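Phosphate-specific transport system accessory protein PhoU homolog (Pseudomonas aeruginosa, PDB 4Q25) probably plays a role in regulating phosphate uptake, as a homodimeric accessory protein of the Pst transport system and a negative regulator of the Pho regulon. Local coordinates at residues S158-D163 with H207-A212; E101-E106 with E202-H207; S135-M140 with K164-E169; F151-A156 with L214-V219. All blocks are in the same frame, centred on the assembly; numbering follows the deposited sequence.

Contact 1. Residues S158-D163 with H207-A212; sequences SVAQYD and HARNIA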
loop_
_atom_site.group_PDB
_atom_site.type_symbol
_atom_site.label_atom_id
_atom_site.label_comp_id
_atom_site.label_asym_id
_atom_site.label_seq_id
_atom_site.Cartn_x
_atom_site.Cartn_y
_atom_site.Cartn_z
ATOM N N SER A 158 2.899 -10.564 -19.373
ATOM C CA SER A 158 3.081 -9.314 -20.112
ATOM C C SER A 158 2.605 -8.100 -19.287
ATOM O O SER A 158 3.252 -7.051 -19.282
ATOM C CB SER A 158 2.348 -9.381 -21.431
ATOM O OG SER A 158 1.072 -9.924 -21.206
ATOM N N VAL A 159 1.488 -8.269 -18.577
ATOM C CA VAL A 159 1.053 -7.300 -17.570
ATOM C C VAL A 159 2.210 -6.934 -16.656
ATOM O O VAL A 159 2.646 -5.758 -16.581
ATOM C CB VAL A 159 -0.109 -7.832 -16.736
ATOM C CG1 VAL A 159 -0.380 -6.919 -15.549
ATOM C CG2 VAL A 159 -1.356 -7.959 -17.597
ATOM N N ALA A 160 2.738 -7.939 -15.983
ATOM C CA ALA A 160 3.862 -7.720 -15.076
ATOM C C ALA A 160 5.025 -7.007 -15.752
ATOM O O ALA A 160 5.679 -6.149 -15.150
ATOM C CB ALA A 160 4.326 -9.049 -14.489
ATOM N N GLN A 161 5.288 -7.356 -17.005
ATOM C CA GLN A 161 6.367 -6.720 -17.755
ATOM C C GLN A 161 6.036 -5.290 -18.126
ATOM O O GLN A 161 6.922 -4.448 -18.197
ATOM C CB GLN A 161 6.652 -7.495 -19.044
ATOM C CG GLN A 161 7.409 -8.800 -18.850
ATOM C CD GLN A 161 7.345 -9.686 -20.091
ATOM O OE1 GLN A 161 6.524 -9.462 -20.989
ATOM N NE2 GLN A 161 8.203 -10.711 -20.140
ATOM N N TYR A 162 4.765 -5.009 -18.390
ATOM C CA TYR A 162 4.379 -3.659 -18.789
ATOM C C TYR A 162 4.494 -2.644 -17.650
ATOM O O TYR A 162 4.470 -1.442 -17.904
ATOM C CB TYR A 162 2.964 -3.630 -19.332
ATOM C CG TYR A 162 2.709 -2.441 -20.234
ATOM C CD1 TYR A 162 3.230 -2.406 -21.533
ATOM C CD2 TYR A 162 1.948 -1.354 -19.801
ATOM C CE1 TYR A 162 3.012 -1.323 -22.363
ATOM C CE2 TYR A 162 1.717 -0.271 -20.632
ATOM C CZ TYR A 162 2.245 -0.262 -21.913
ATOM O OH TYR A 162 2.004 0.806 -22.748
ATOM N N ASP A 163 4.607 -3.135 -16.412
ATOM C CA ASP A 163 4.718 -2.279 -15.254
ATOM C C ASP A 163 5.999 -1.506 -15.302
ATOM O O ASP A 163 6.054 -0.395 -14.815
ATOM C CB ASP A 163 4.654 -3.074 -13.947
ATOM C CG ASP A 163 4.419 -2.178 -12.739
ATOM O OD1 ASP A 163 3.647 -1.226 -12.872
ATOM O OD2 ASP A 163 4.986 -2.419 -11.664
ATOM N N HIS A 207 0.046 -2.805 -8.253
ATOM C CA HIS A 207 -0.862 -3.837 -7.735
ATOM C C HIS A 207 -1.466 -4.769 -8.814
ATOM O O HIS A 207 -1.739 -5.941 -8.566
ATOM C CB HIS A 207 -1.978 -3.212 -6.902
ATOM C CG HIS A 207 -1.509 -2.641 -5.603
ATOM N ND1 HIS A 207 -1.206 -3.426 -4.517
ATOM C CD2 HIS A 207 -1.329 -1.357 -5.206
ATOM C CE1 HIS A 207 -0.835 -2.649 -3.517
ATOM N NE2 HIS A 207 -0.880 -1.393 -3.922
ATOM N N ALA A 208 -1.713 -4.244 -9.994
ATOM C CA ALA A 208 -2.116 -5.085 -11.106
ATOM C C ALA A 208 -1.027 -6.105 -11.406
ATOM O O ALA A 208 -1.315 -7.257 -11.658
ATOM C CB ALA A 208 -2.375 -4.246 -12.344
ATOM N N ARG A 209 0.216 -5.654 -11.376
ATOM C CA ARG A 209 1.386 -6.489 -11.564
ATOM C C ARG A 209 1.457 -7.564 -10.514
ATOM O O ARG A 209 1.687 -8.712 -10.852
ATOM C CB ARG A 209 2.658 -5.646 -11.544
ATOM C CG ARG A 209 3.955 -6.406 -11.702
ATOM C CD ARG A 209 4.746 -6.452 -10.407
ATOM N NE ARG A 209 5.566 -5.260 -10.228
ATOM C CZ ARG A 209 5.587 -4.497 -9.132
ATOM N NH1 ARG A 209 4.830 -4.787 -8.072
ATOM N NH2 ARG A 209 6.381 -3.425 -9.096
ATOM N N ASN A 210 1.255 -7.200 -9.247
ATOM C CA ASN A 210 1.221 -8.210 -8.170
ATOM C C ASN A 210 0.154 -9.277 -8.408
ATOM O O ASN A 210 0.421 -10.460 -8.216
ATOM C CB ASN A 210 0.986 -7.603 -6.796
ATOM C CG ASN A 210 2.069 -6.625 -6.388
ATOM O OD1 ASN A 210 3.189 -6.670 -6.879
ATOM N ND2 ASN A 210 1.736 -5.742 -5.468
ATOM N N ILE A 211 -1.043 -8.866 -8.814
ATOM C CA ILE A 211 -2.114 -9.831 -9.057
ATOM C C ILE A 211 -1.777 -10.738 -10.234
ATOM O O ILE A 211 -2.209 -11.887 -10.271
ATOM C CB ILE A 211 -3.442 -9.148 -9.344
ATOM C CG1 ILE A 211 -3.925 -8.413 -8.101
ATOM C CG2 ILE A 211 -4.477 -10.163 -9.797
ATOM C CD1 ILE A 211 -5.018 -7.412 -8.400
ATOM N N ALA A 212 -1.017 -10.206 -11.189
ATOM C CA ALA A 212 -0.562 -10.985 -12.333
ATOM C C ALA A 212 0.419 -12.064 -11.879
ATOM O O ALA A 212 0.330 -13.218 -12.299
ATOM C CB ALA A 212 0.074 -10.080 -13.386
#

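Contact 2. Residues E101-E106 with E202-H207; sequences ERIGDE and ERIGDH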
loop_
_atom_site.group_PDB
_atom_site.type_symbol
_atom_site.label_atom_id
_atom_site.label_comp_id
_atom_site.label_asym_id
_atom_site.label_seq_id
_atom_site.Cartn_x
_atom_site.Cartn_y
_atom_site.Cartn_z
ATOM N N GLU A 101 -8.234 -4.060 -3.036
ATOM C CA GLU A 101 -8.575 -3.064 -2.070
ATOM C C GLU A 101 -7.630 -1.855 -2.185
ATOM O O GLU A 101 -8.058 -0.718 -2.175
ATOM C CB GLU A 101 -8.539 -3.652 -0.669
ATOM C CG GLU A 101 -9.308 -2.827 0.353
ATOM C CD GLU A 101 -8.469 -1.716 0.965
ATOM O OE1 GLU A 101 -7.210 -1.780 0.897
ATOM O OE2 GLU A 101 -9.076 -0.769 1.527
ATOM N N ARG A 102 -6.335 -2.108 -2.286
ATOM C CA ARG A 102 -5.368 -1.023 -2.404
ATOM C C ARG A 102 -5.543 -0.251 -3.715
ATOM O O ARG A 102 -5.326 0.936 -3.748
ATOM C CB ARG A 102 -3.943 -1.531 -2.296
ATOM C CG ARG A 102 -3.568 -2.129 -0.958
ATOM C CD ARG A 102 -3.544 -1.111 0.157
ATOM N NE ARG A 102 -4.478 -1.512 1.229
ATOM C CZ ARG A 102 -4.163 -2.289 2.267
ATOM N NH1 ARG A 102 -2.943 -2.751 2.407
ATOM N NH2 ARG A 102 -5.080 -2.615 3.163
ATOM N N ILE A 103 -5.957 -0.925 -4.784
ATOM C CA ILE A 103 -6.272 -0.235 -6.027
ATOM C C ILE A 103 -7.460 0.722 -5.833
ATOM O O ILE A 103 -7.430 1.849 -6.327
ATOM C CB ILE A 103 -6.550 -1.226 -7.153
ATOM C CG1 ILE A 103 -5.263 -1.902 -7.568
ATOM C CG2 ILE A 103 -7.173 -0.560 -8.357
ATOM C CD1 ILE A 103 -5.471 -3.133 -8.451
ATOM N N GLY A 104 -8.500 0.252 -5.143
ATOM C CA GLY A 104 -9.687 1.051 -4.841
ATOM C C GLY A 104 -9.368 2.238 -3.947
ATOM O O GLY A 104 -9.875 3.358 -4.157
ATOM N N ASP A 105 -8.511 2.022 -2.958
ATOM C CA ASP A 105 -8.080 3.119 -2.130
ATOM C C ASP A 105 -7.271 4.180 -2.917
ATOM O O ASP A 105 -7.463 5.364 -2.711
ATOM C CB ASP A 105 -7.260 2.628 -0.941
ATOM C CG ASP A 105 -6.927 3.756 0.020
ATOM O OD1 ASP A 105 -7.857 4.462 0.520
ATOM O OD2 ASP A 105 -5.724 3.955 0.250
ATOM N N GLU A 106 -6.379 3.748 -3.813
ATOM C CA GLU A 106 -5.631 4.691 -4.618
ATOM C C GLU A 106 -6.567 5.458 -5.565
ATOM O O GLU A 106 -6.370 6.623 -5.785
ATOM C CB GLU A 106 -4.531 3.993 -5.426
ATOM C CG GLU A 106 -3.420 3.366 -4.595
ATOM C CD GLU A 106 -2.605 4.373 -3.797
ATOM O OE1 GLU A 106 -1.928 3.938 -2.835
ATOM O OE2 GLU A 106 -2.624 5.590 -4.106
ATOM N N GLU A 202 0.482 4.950 -10.602
ATOM C CA GLU A 202 1.619 4.061 -10.652
ATOM C C GLU A 202 1.450 2.897 -9.682
ATOM O O GLU A 202 1.770 1.764 -10.012
ATOM C CB GLU A 202 2.907 4.805 -10.325
ATOM C CG GLU A 202 4.117 3.917 -10.456
ATOM C CD GLU A 202 5.425 4.576 -10.081
ATOM O OE1 GLU A 202 6.468 4.123 -10.591
ATOM O OE2 GLU A 202 5.425 5.519 -9.270
ATOM N N ARG A 203 0.949 3.187 -8.485
ATOM C CA ARG A 203 0.690 2.155 -7.515
ATOM C C ARG A 203 -0.417 1.228 -7.979
ATOM O O ARG A 203 -0.373 0.028 -7.768
ATOM C CB ARG A 203 0.305 2.767 -6.188
ATOM C CG ARG A 203 1.432 3.479 -5.448
ATOM C CD ARG A 203 1.926 2.634 -4.305
ATOM N NE ARG A 203 2.741 1.501 -4.741
ATOM C CZ ARG A 203 2.846 0.334 -4.096
ATOM N NH1 ARG A 203 2.154 0.074 -2.968
ATOM N NH2 ARG A 203 3.634 -0.603 -4.613
ATOM N N ILE A 204 -1.438 1.777 -8.606
ATOM C CA ILE A 204 -2.464 0.912 -9.168
ATOM C C ILE A 204 -1.850 -0.116 -10.162
ATOM O O ILE A 204 -2.216 -1.276 -10.159
ATOM C CB ILE A 204 -3.570 1.743 -9.785
ATOM C CG1 ILE A 204 -4.353 2.417 -8.656
ATOM C CG2 ILE A 204 -4.504 0.888 -10.638
ATOM C CD1 ILE A 204 -5.338 3.453 -9.136
ATOM N N GLY A 205 -0.894 0.327 -10.960
ATOM C CA GLY A 205 -0.187 -0.550 -11.867
ATOM C C GLY A 205 0.718 -1.528 -11.152
ATOM O O GLY A 205 0.823 -2.666 -11.575
ATOM N N ASP A 206 1.393 -1.085 -10.090
ATOM C CA ASP A 206 2.160 -2.014 -9.249
ATOM C C ASP A 206 1.264 -3.127 -8.707
ATOM O O ASP A 206 1.659 -4.275 -8.744
ATOM C CB ASP A 206 2.847 -1.295 -8.099
ATOM C CG ASP A 206 3.910 -0.347 -8.555
ATOM O OD1 ASP A 206 4.227 -0.293 -9.774
ATOM O OD2 ASP A 206 4.397 0.387 -7.674
ATOM N N HIS A 207 0.046 -2.805 -8.253
ATOM C CA HIS A 207 -0.862 -3.837 -7.735
ATOM C C HIS A 207 -1.466 -4.769 -8.814
ATOM O O HIS A 207 -1.739 -5.941 -8.566
ATOM C CB HIS A 207 -1.978 -3.212 -6.902
ATOM C CG HIS A 207 -1.509 -2.641 -5.603
ATOM N ND1 HIS A 207 -1.206 -3.426 -4.517
ATOM C CD2 HIS A 207 -1.329 -1.357 -5.206
ATOM C CE1 HIS A 207 -0.835 -2.649 -3.517
ATOM N NE2 HIS A 207 -0.880 -1.393 -3.922
#

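Contact 3. Residues S135-M140 with K164-E169; sequences SQVQKM and KTVDRE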
loop_
_atom_site.group_PDB
_atom_site.type_symbol
_atom_site.label_atom_id
_atom_site.label_comp_id
_atom_site.label_asym_id
_atom_site.label_seq_id
_atom_site.Cartn_x
_atom_site.Cartn_y
_atom_site.Cartn_z
ATOM N N SER A 135 -4.965 5.245 -18.265
ATOM C CA SER A 135 -5.659 4.334 -19.167
ATOM C C SER A 135 -4.864 3.044 -19.291
ATOM O O SER A 135 -5.426 1.969 -19.419
ATOM C CB SER A 135 -5.900 4.960 -20.538
ATOM O OG SER A 135 -4.672 5.327 -21.098
ATOM N N GLN A 136 -3.553 3.166 -19.226
ATOM C CA GLN A 136 -2.685 2.010 -19.261
ATOM C C GLN A 136 -2.853 1.130 -18.031
ATOM O O GLN A 136 -3.040 -0.075 -18.119
ATOM C CB GLN A 136 -1.257 2.466 -19.343
ATOM C CG GLN A 136 -0.851 2.939 -20.735
ATOM C CD GLN A 136 0.517 3.579 -20.732
ATOM O OE1 GLN A 136 1.310 3.344 -21.623
ATOM N NE2 GLN A 136 0.808 4.368 -19.720
ATOM N N VAL A 137 -2.812 1.769 -16.881
ATOM C CA VAL A 137 -2.872 1.085 -15.600
ATOM C C VAL A 137 -4.267 0.467 -15.373
ATOM O O VAL A 137 -4.405 -0.580 -14.764
ATOM C CB VAL A 137 -2.470 2.124 -14.546
ATOM C CG1 VAL A 137 -2.597 1.602 -13.133
ATOM C CG2 VAL A 137 -1.169 2.838 -14.915
ATOM N N GLN A 138 -5.298 1.105 -15.896
ATOM C CA GLN A 138 -6.622 0.523 -15.897
ATOM C C GLN A 138 -6.623 -0.724 -16.774
ATOM O O GLN A 138 -7.267 -1.713 -16.417
ATOM C CB GLN A 138 -7.651 1.516 -16.407
ATOM C CG GLN A 138 -9.110 1.014 -16.403
ATOM C CD GLN A 138 -10.070 2.093 -16.883
ATOM O OE1 GLN A 138 -9.909 3.262 -16.547
ATOM N NE2 GLN A 138 -11.056 1.720 -17.702
ATOM N N LYS A 139 -5.914 -0.674 -17.910
ATOM C CA LYS A 139 -5.790 -1.836 -18.788
ATOM C C LYS A 139 -5.076 -2.979 -18.083
ATOM O O LYS A 139 -5.559 -4.082 -18.063
ATOM C CB LYS A 139 -5.092 -1.531 -20.124
ATOM C CG LYS A 139 -5.443 -2.592 -21.186
ATOM C CD LYS A 139 -4.735 -2.403 -22.526
ATOM C CE LYS A 139 -5.346 -3.292 -23.631
ATOM N NZ LYS A 139 -5.235 -2.713 -25.015
ATOM N N MET A 140 -3.939 -2.690 -17.492
ATOM C CA MET A 140 -3.240 -3.649 -16.629
ATOM C C MET A 140 -4.162 -4.330 -15.616
ATOM O O MET A 140 -4.029 -5.526 -15.385
ATOM C CB MET A 140 -2.104 -2.972 -15.885
ATOM C CG MET A 140 -0.960 -2.560 -16.791
ATOM S SD MET A 140 0.351 -1.710 -15.926
ATOM C CE MET A 140 1.001 -3.008 -14.899
ATOM N N LYS A 164 7.026 -2.094 -15.904
ATOM C CA LYS A 164 8.302 -1.405 -16.079
ATOM C C LYS A 164 8.112 -0.124 -16.869
ATOM O O LYS A 164 8.676 0.924 -16.526
ATOM C CB LYS A 164 9.320 -2.297 -16.801
ATOM C CG LYS A 164 10.107 -3.182 -15.855
ATOM C CD LYS A 164 11.162 -2.362 -15.114
ATOM C CE LYS A 164 11.992 -3.189 -14.136
ATOM N NZ LYS A 164 12.720 -4.307 -14.798
ATOM N N THR A 165 7.316 -0.201 -17.929
ATOM C CA THR A 165 7.212 0.944 -18.820
ATOM C C THR A 165 6.337 2.000 -18.146
ATOM O O THR A 165 6.552 3.181 -18.330
ATOM C CB THR A 165 6.752 0.606 -20.248
ATOM O OG1 THR A 165 5.475 -0.019 -20.206
ATOM C CG2 THR A 165 7.741 -0.282 -20.974
ATOM N N VAL A 166 5.399 1.575 -17.303
ATOM C CA VAL A 166 4.565 2.518 -16.589
ATOM C C VAL A 166 5.400 3.279 -15.558
ATOM O O VAL A 166 5.350 4.511 -15.519
ATOM C CB VAL A 166 3.336 1.846 -15.959
ATOM C CG1 VAL A 166 2.818 2.674 -14.813
ATOM C CG2 VAL A 166 2.240 1.655 -16.986
ATOM N N ASP A 167 6.176 2.569 -14.740
ATOM C CA ASP A 167 7.033 3.248 -13.757
ATOM C C ASP A 167 8.004 4.202 -14.464
ATOM O O ASP A 167 8.352 5.257 -13.935
ATOM C CB ASP A 167 7.795 2.249 -12.872
ATOM C CG ASP A 167 6.860 1.302 -12.083
ATOM O OD1 ASP A 167 5.668 1.625 -11.869
ATOM O OD2 ASP A 167 7.307 0.205 -11.668
ATOM N N ARG A 168 8.419 3.825 -15.668
ATOM C CA ARG A 168 9.311 4.644 -16.474
ATOM C C ARG A 168 8.623 5.940 -16.911
ATOM O O ARG A 168 9.184 7.031 -16.783
ATOM C CB ARG A 168 9.775 3.870 -17.716
ATOM C CG ARG A 168 11.040 4.426 -18.320
ATOM C CD ARG A 168 11.255 3.987 -19.768
ATOM N NE ARG A 168 12.239 4.857 -20.424
ATOM C CZ ARG A 168 12.716 4.677 -21.654
ATOM N NH1 ARG A 168 12.311 3.656 -22.395
ATOM N NH2 ARG A 168 13.603 5.534 -22.145
ATOM N N GLU A 169 7.416 5.815 -17.441
ATOM C CA GLU A 169 6.589 6.972 -17.768
ATOM C C GLU A 169 6.331 7.904 -16.562
ATOM O O GLU A 169 6.316 9.130 -16.693
ATOM C CB GLU A 169 5.245 6.493 -18.289
ATOM C CG GLU A 169 5.301 5.845 -19.654
ATOM C CD GLU A 169 3.965 5.353 -20.084
ATOM O OE1 GLU A 169 3.077 5.110 -19.218
ATOM O OE2 GLU A 169 3.784 5.220 -21.299
#

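Contact 4. Residues F151-A156 with L214-V219; sequences FDADLA and LVIYLV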
loop_
_atom_site.group_PDB
_atom_site.type_symbol
_atom_site.label_atom_id
_atom_site.label_comp_id
_atom_site.label_asym_id
_atom_site.label_seq_id
_atom_site.Cartn_x
_atom_site.Cartn_y
_atom_site.Cartn_z
ATOM N N PHE A 151 -6.815 -18.457 -16.154
ATOM C CA PHE A 151 -5.606 -19.180 -15.790
ATOM C C PHE A 151 -4.544 -18.986 -16.861
ATOM O O PHE A 151 -3.805 -19.922 -17.187
ATOM C CB PHE A 151 -5.905 -20.684 -15.631
ATOM C CG PHE A 151 -7.132 -20.975 -14.823
ATOM C CD1 PHE A 151 -7.067 -21.051 -13.438
ATOM C CD2 PHE A 151 -8.353 -21.155 -15.446
ATOM C CE1 PHE A 151 -8.201 -21.304 -12.691
ATOM C CE2 PHE A 151 -9.492 -21.412 -14.705
ATOM C CZ PHE A 151 -9.415 -21.481 -13.324
ATOM N N ASP A 152 -4.480 -17.774 -17.408
ATOM C CA ASP A 152 -3.626 -17.473 -18.544
ATOM C C ASP A 152 -2.356 -16.764 -18.078
ATOM O O ASP A 152 -2.292 -15.525 -18.016
ATOM C CB ASP A 152 -4.440 -16.627 -19.524
ATOM C CG ASP A 152 -3.691 -16.297 -20.792
ATOM O OD1 ASP A 152 -2.429 -16.305 -20.781
ATOM O OD2 ASP A 152 -4.396 -15.995 -21.794
ATOM N N ALA A 153 -1.336 -17.548 -17.754
ATOM C CA ALA A 153 -0.094 -16.991 -17.254
ATOM C C ALA A 153 0.767 -16.341 -18.330
ATOM O O ALA A 153 1.804 -15.756 -18.012
ATOM C CB ALA A 153 0.711 -18.041 -16.502
ATOM N N ASP A 154 0.344 -16.428 -19.588
ATOM C CA ASP A 154 1.035 -15.724 -20.685
ATOM C C ASP A 154 0.662 -14.247 -20.617
ATOM O O ASP A 154 1.526 -13.401 -20.542
ATOM C CB ASP A 154 0.641 -16.284 -22.072
ATOM C CG ASP A 154 0.549 -17.809 -22.098
ATOM O OD1 ASP A 154 1.382 -18.466 -21.430
ATOM O OD2 ASP A 154 -0.363 -18.335 -22.783
ATOM N N LEU A 155 -0.637 -13.957 -20.658
ATOM C CA LEU A 155 -1.144 -12.605 -20.520
ATOM C C LEU A 155 -0.581 -11.963 -19.251
ATOM O O LEU A 155 -0.033 -10.856 -19.279
ATOM C CB LEU A 155 -2.667 -12.622 -20.442
ATOM C CG LEU A 155 -3.313 -11.248 -20.351
ATOM C CD1 LEU A 155 -2.735 -10.302 -21.405
ATOM C CD2 LEU A 155 -4.827 -11.357 -20.505
ATOM N N ALA A 156 -0.678 -12.712 -18.159
ATOM C CA ALA A 156 -0.238 -12.271 -16.855
ATOM C C ALA A 156 1.180 -11.809 -16.895
ATOM O O ALA A 156 1.525 -10.783 -16.269
ATOM C CB ALA A 156 -0.379 -13.391 -15.838
ATOM N N LEU A 214 0.595 -13.389 -9.023
ATOM C CA LEU A 214 -0.145 -14.403 -8.285
ATOM C C LEU A 214 -0.768 -15.411 -9.245
ATOM O O LEU A 214 -0.886 -16.590 -8.916
ATOM C CB LEU A 214 -1.226 -13.772 -7.407
ATOM C CG LEU A 214 -0.701 -12.958 -6.224
ATOM C CD1 LEU A 214 -1.779 -12.079 -5.613
ATOM C CD2 LEU A 214 -0.136 -13.860 -5.152
ATOM N N VAL A 215 -1.173 -14.939 -10.420
ATOM C CA VAL A 215 -1.756 -15.808 -11.445
ATOM C C VAL A 215 -0.679 -16.728 -12.029
ATOM O O VAL A 215 -0.949 -17.865 -12.397
ATOM C CB VAL A 215 -2.458 -14.998 -12.562
ATOM C CG1 VAL A 215 -2.948 -15.911 -13.689
ATOM C CG2 VAL A 215 -3.647 -14.228 -11.987
ATOM N N ILE A 216 0.540 -16.226 -12.087
ATOM C CA ILE A 216 1.663 -17.021 -12.544
ATOM C C ILE A 216 1.884 -18.166 -11.559
ATOM O O ILE A 216 1.907 -19.345 -11.943
ATOM C CB ILE A 216 2.924 -16.147 -12.676
ATOM C CG1 ILE A 216 2.825 -15.306 -13.953
ATOM C CG2 ILE A 216 4.173 -17.001 -12.709
ATOM C CD1 ILE A 216 3.848 -14.199 -14.054
ATOM N N TYR A 217 2.043 -17.801 -10.289
ATOM C CA TYR A 217 2.226 -18.756 -9.203
ATOM C C TYR A 217 1.107 -19.780 -9.204
ATOM O O TYR A 217 1.358 -20.964 -9.107
ATOM C CB TYR A 217 2.331 -18.013 -7.850
ATOM C CG TYR A 217 1.915 -18.801 -6.636
ATOM C CD1 TYR A 217 2.825 -19.604 -5.948
ATOM C CD2 TYR A 217 0.605 -18.740 -6.166
ATOM C CE1 TYR A 217 2.437 -20.323 -4.828
ATOM C CE2 TYR A 217 0.207 -19.456 -5.050
ATOM C CZ TYR A 217 1.121 -20.241 -4.384
ATOM O OH TYR A 217 0.707 -20.954 -3.284
ATOM N N LEU A 218 -0.120 -19.312 -9.337
ATOM C CA LEU A 218 -1.282 -20.174 -9.455
ATOM C C LEU A 218 -1.112 -21.198 -10.581
ATOM O O LEU A 218 -1.335 -22.401 -10.369
ATOM C CB LEU A 218 -2.527 -19.326 -9.715
ATOM C CG LEU A 218 -3.944 -19.891 -9.605
ATOM C CD1 LEU A 218 -4.942 -18.807 -9.980
ATOM C CD2 LEU A 218 -4.186 -21.105 -10.487
ATOM N N VAL A 219 -0.720 -20.729 -11.768
ATOM C CA VAL A 219 -0.706 -21.586 -12.951
ATOM C C VAL A 219 0.575 -22.419 -13.013
ATOM O O VAL A 219 0.504 -23.632 -12.933
ATOM C CB VAL A 219 -0.944 -20.782 -14.250
ATOM C CG1 VAL A 219 -0.681 -21.629 -15.491
ATOM C CG2 VAL A 219 -2.375 -20.255 -14.285
#

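Contact 1. Residues S158-D163 with H207-A212
Asp-163 and Arg-209 cross at about a right angle, and the carboxylate stands on the guanidinium instead of lying in its plane. Asp-163 OD2 sits over one face, 3.1 Å from Arg-209 NH2 and 3.2 Å from Arg-209 NE, with the two planes 82° apart. The pair is a salt bridge made across the face, with no hydrogen bond between the segments. The guanidinium uses its own plane for a neighbour on the same helix, Arg-209 NH1 donating to Asn-210 OD1 at 2.8 Å, which helps to fix its rotation. Arg-209 CG lies anti to the backbone N (chi1 179°) and is thereby laid against Ala-160, 3.6 Å from its CA. The two segments run antiparallel at 149° in the helical bundle of the PhoU fold, and their axes come within 8.2 Å of each other, a close approach consistent with the small Ala-160, Ala-208 and Ala-212 between them. On the inner side, Val-159 CG1 touches Ala-212 CB at 3.9 Å and lies near the carbonyl oxygen of Ala-208. Helix 127-149 covers this side, with Met-140 touching both Asp-163 and Ala-208. Asp-163 OD2 also comes close to the carboxylates of Asp-206 and Asp-167, so Arg-209 probably offsets part of the negative charge gathered there.

Contact 2. Residues E101-E106 with E202-H207
Ile-103 and Ile-204 meet at the middle of an antiparallel helix pair near the centre of the chain, joining helix 84-120 to helix 188-220 through side-chain packing without a hydrogen bond across. The isoleucines cross at about a right angle, CG2 of Ile-103 touching CG2 of Ile-204 at 3.8 Å. Around them the contact nearly repeats itself: Glu-106 CB lies 3.6 Å from Ile-204 CG1, and His-207 CB lies 3.6 Å from Ile-103 CG1. The two halves differ at the next step. Arg-102 CB sits over one face of the His-207 imidazole, 3.7 Å from the ring centroid and 22° off the normal, a CH-pi contact displaced toward CE1 and NE2. The guanidinium of Arg-102 turns away to a salt bridge within its own helix, Arg-102 NE donating to Glu-101 OE1 at 2.8 Å. Glu-106 instead lays its carboxylate end beside Arg-203 CB, while its OE2 is bonded to Ser-200; His-207 ND1 is bonded to Asp-99 OD1, which steadies the ring. With axes at 169°, the geometry approaches a local twofold between two copies of the sequence Glu-Arg-Ile-Gly-Asp, one in each PhoU sequence domain. Each copy carries the E/DxxxD signature of the family, a motif that in relatives holds metal ions.

Contact 3. Residues S135-M140 with K164-E169
The amide of Gln-136 and the carboxylate of Glu-169 meet tip to tip, their planes nearly coplanar at 28° apart. In both side chains CG lies beside the backbone N, anti to the carbonyl carbon, and the extended chains beyond carry the flat ends out to each other. Gln-136 NE2 donates to Glu-169 OE1 at an N-H...O angle of 161°, but the 2.4 Å separation is too short to be trusted in detail. Beside it Gln-136 OE1 and Glu-169 OE2, both acceptors, stand 3.1 Å apart, and each is satisfied by another group: the amide oxygen by Tyr-162 OH, the carboxylate oxygen by His-132 NE2. Beneath this polar bridge Val-166 reaches toward the partner helix. Its CG1 meets Val-137 CG2 at 4.0 Å, the two valines crossing at about a right angle, and its CG2 meets Met-140 SD, also at 4.0 Å, as the side chains slide past each other. The helices are successive arms of an antiparallel hairpin in the PhoU bundle, their local axes 10.9 Å apart. Helix 188-220 packs against this hairpin, Ile-204 touching Val-137 and Ala-208 touching Met-140, while helix 15-45 reaches Gln-138.

Contact 4. Residues F151-A156 with L214-V219
Phe-151 and Ala-153 close over the last turns of helix 188-220, with Val-219 beneath both. The valine has CG1 anti to its backbone N (chi1 170°) and CG2 anti to its carbonyl carbon, and both methyls face the turn. CG2 lies 3.3 Å from the carbonyl oxygen of Phe-151 and 3.8 Å from Phe-151 CB, while Val-219 CB itself touches Ala-153 CB at 3.9 Å. The Phe-151 ring does not lie flat on the helix; its edge, at CD1, meets Leu-218 CD2 at 4.1 Å, near the ring plane. Phe-151 adopts a left-handed helical backbone conformation in the short link between helices 127-149 and 153-183 of the bundle, and Asp-152 after it takes the N-cap of the new helix. Asp-152 OD1 accepts from Leu-155 N at 3.0 Å in an almost straight bond, the N-H coming from above the carboxylate plane, and more weakly from Asp-154 N. The other oxygen, OD2, forms a salt bridge with Arg-150. One turn into the helix, Ala-156 CB fits between two neighbours, 4.2 Å from Val-215 CG1 and the same distance from Ile-216 CG1. The isoleucine reaches it because CG1 lies beside its own backbone N, anti to the carbonyl carbon. Helix 127-149 adds Ala-147 against Ala-156 and Phe-148 against Val-215.

From the N terminus, helix 84-120 contributes 101-106, which waits for 202-207 before contact 2 closes its loop. Within that loop lies contact 3, opened at 135-140 on helix 127-149 and closed at 164-169. Before it closes, 151-156 and 158-163 have begun contacts 4 and 1, so both cross contacts 3 and 2. Contact 1 closes at 207-212, nested inside contact 4, which closes last at 214-219. Contacts 1 and 4 tie helix 153-183 to helix 188-220, contact 3 completes that three-helix group, and contact 2, sharing His-207 with contact 1, joins it to helix 84-120. Acidic side chains of contacts 1, 2 and 3 gather where they adjoin.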